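Local coordinates for protein response regulator (Xanthomonas campestris pv. campestris, PDB 3QYY) that probably makes cyclic di-GMP as a diguanylate cyclase, its GGDEF domain being captured here with the cyclic dinucleotide and magnesium bound, at residues Glu143-Arg146 and Arg147-Ala151. Sequence-based numbering, arbitrary orientation.
Sequences ELYR and RADAA
Glu143 and Arg147, one turn apart on helix 141-157, form an i to i+4 salt bridge: Arg147 NE lies 3.1 Å from Glu143 OE2. The bond is bent, 140° at the hydrogen, and reaches the anti lone pair of OE2 from an arginine whose guanidinium plane stands 88° to the carboxylate. Glu143 bends at its second torsion, and its OE2 comes up obliquely to the guanidinium of the extended arginine; Arg147 CG also touches Glu143 OE2 at 3.6 Å. Four helical backbone bonds join the two turns, from Arg147 N to Glu143 O through Ala150 N to Arg146 O; that of Asp149 N to Tyr145 O, 2.8 Å, is the shortest. The helix is the crossover of a beta-alpha-beta unit between strands 128-134 and 162-165 of the GGDEF domain, and Leu144 and Ala148 pack on Ala133 of the first strand. On another side, Tyr145 and Asp149 run side by side, with Asp149 CB 4.1 Å above the Tyr145 ring plane near its rim and the carboxylate only 20° from parallel to it. NZ of Lys54 of the second subunit meets both polar ends, hydrogen-bonded to Tyr145 OH and salt-bridged to Asp149 OD2, while the ring stacks with Trp89 and the Tyr145 side chain lies against bound cyclic di-GMP.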
loop_
_atom_site.group_PDB
_atom_site.type_symbol
_atom_site.label_atom_id
_atom_site.label_comp_id
_atom_site.label_asym_id
_atom_site.label_seq_id
_atom_site.Cartn_x
_atom_site.Cartn_y
_atom_site.Cartn_z
ATOM N N GLU B 143 12.959 -14.036 -7.539
ATOM C CA GLU B 143 14.124 -13.158 -7.488
ATOM C C GLU B 143 13.936 -11.970 -8.427
ATOM O O GLU B 143 14.268 -10.841 -8.077
ATOM C CB GLU B 143 15.382 -13.938 -7.875
ATOM C CG GLU B 143 16.656 -13.109 -7.995
ATOM C CD GLU B 143 17.015 -12.368 -6.719
ATOM O OE1 GLU B 143 16.567 -12.790 -5.632
ATOM O OE2 GLU B 143 17.762 -11.369 -6.803
ATOM N N LEU B 144 13.405 -12.231 -9.619
ATOM C CA LEU B 144 13.165 -11.166 -10.592
ATOM C C LEU B 144 12.193 -10.159 -9.981
ATOM O O LEU B 144 12.383 -8.947 -10.093
ATOM C CB LEU B 144 12.574 -11.741 -11.885
ATOM C CG LEU B 144 12.323 -10.740 -13.019
ATOM C CD1 LEU B 144 13.647 -10.155 -13.491
ATOM C CD2 LEU B 144 11.613 -11.437 -14.176
ATOM N N TYR B 145 11.153 -10.671 -9.327
ATOM C CA TYR B 145 10.163 -9.813 -8.688
ATOM C C TYR B 145 10.815 -8.960 -7.599
ATOM O O TYR B 145 10.580 -7.751 -7.514
ATOM C CB TYR B 145 9.027 -10.655 -8.090
ATOM C CG TYR B 145 8.098 -9.857 -7.197
ATOM C CD1 TYR B 145 8.313 -9.787 -5.819
ATOM C CD2 TYR B 145 7.048 -9.118 -7.737
ATOM C CE1 TYR B 145 7.506 -8.993 -5.000
ATOM C CE2 TYR B 145 6.236 -8.323 -6.931
ATOM C CZ TYR B 145 6.474 -8.262 -5.563
ATOM O OH TYR B 145 5.700 -7.445 -4.769
ATOM N N ARG B 146 11.643 -9.588 -6.772
ATOM C CA ARG B 146 12.318 -8.874 -5.696
ATOM C C ARG B 146 13.160 -7.728 -6.239
ATOM O O ARG B 146 13.190 -6.649 -5.656
ATOM C CB ARG B 146 13.201 -9.829 -4.888
ATOM C CG ARG B 146 12.418 -10.919 -4.176
ATOM C CD ARG B 146 13.292 -11.732 -3.232
ATOM N NE ARG B 146 12.515 -12.767 -2.559
ATOM C CZ ARG B 146 13.001 -13.595 -1.641
ATOM N NH1 ARG B 146 14.273 -13.513 -1.275
ATOM N NH2 ARG B 146 12.212 -14.508 -1.089
ATOM N N ARG B 147 13.840 -7.958 -7.359
ATOM C CA ARG B 147 14.672 -6.919 -7.956
ATOM C C ARG B 147 13.840 -5.748 -8.472
ATOM O O ARG B 147 14.159 -4.587 -8.214
ATOM C CB ARG B 147 15.514 -7.501 -9.097
ATOM C CG ARG B 147 16.607 -8.450 -8.630
ATOM C CD ARG B 147 17.415 -8.980 -9.802
ATOM N NE ARG B 147 18.500 -9.854 -9.365
ATOM C CZ ARG B 147 19.372 -10.429 -10.186
ATOM N NH1 ARG B 147 19.289 -10.222 -11.494
ATOM N NH2 ARG B 147 20.324 -11.214 -9.701
ATOM N N ALA B 148 12.774 -6.056 -9.201
ATOM C CA ALA B 148 11.898 -5.022 -9.744
ATOM C C ALA B 148 11.202 -4.258 -8.620
ATOM O O ALA B 148 11.073 -3.036 -8.673
ATOM C CB ALA B 148 10.859 -5.653 -10.661
ATOM N N ASP B 149 10.758 -4.987 -7.602
ATOM C CA ASP B 149 10.064 -4.384 -6.465
ATOM C C ASP B 149 10.980 -3.413 -5.727
ATOM O O ASP B 149 10.576 -2.301 -5.387
ATOM C CB ASP B 149 9.570 -5.487 -5.517
ATOM C CG ASP B 149 8.534 -4.989 -4.512
ATOM O OD1 ASP B 149 7.632 -4.226 -4.912
ATOM O OD2 ASP B 149 8.609 -5.376 -3.325
ATOM N N ALA B 150 12.218 -3.833 -5.482
ATOM C CA ALA B 150 13.177 -2.977 -4.788
ATOM C C ALA B 150 13.449 -1.726 -5.617
ATOM O O ALA B 150 13.609 -0.634 -5.074
ATOM C CB ALA B 150 14.476 -3.736 -4.537
ATOM N N ALA B 151 13.494 -1.890 -6.935
ATOM C CA ALA B 151 13.745 -0.770 -7.832
ATOM C C ALA B 151 12.595 0.230 -7.761
ATOM O O ALA B 151 12.814 1.444 -7.779
ATOM C CB ALA B 151 13.927 -1.274 -9.266
#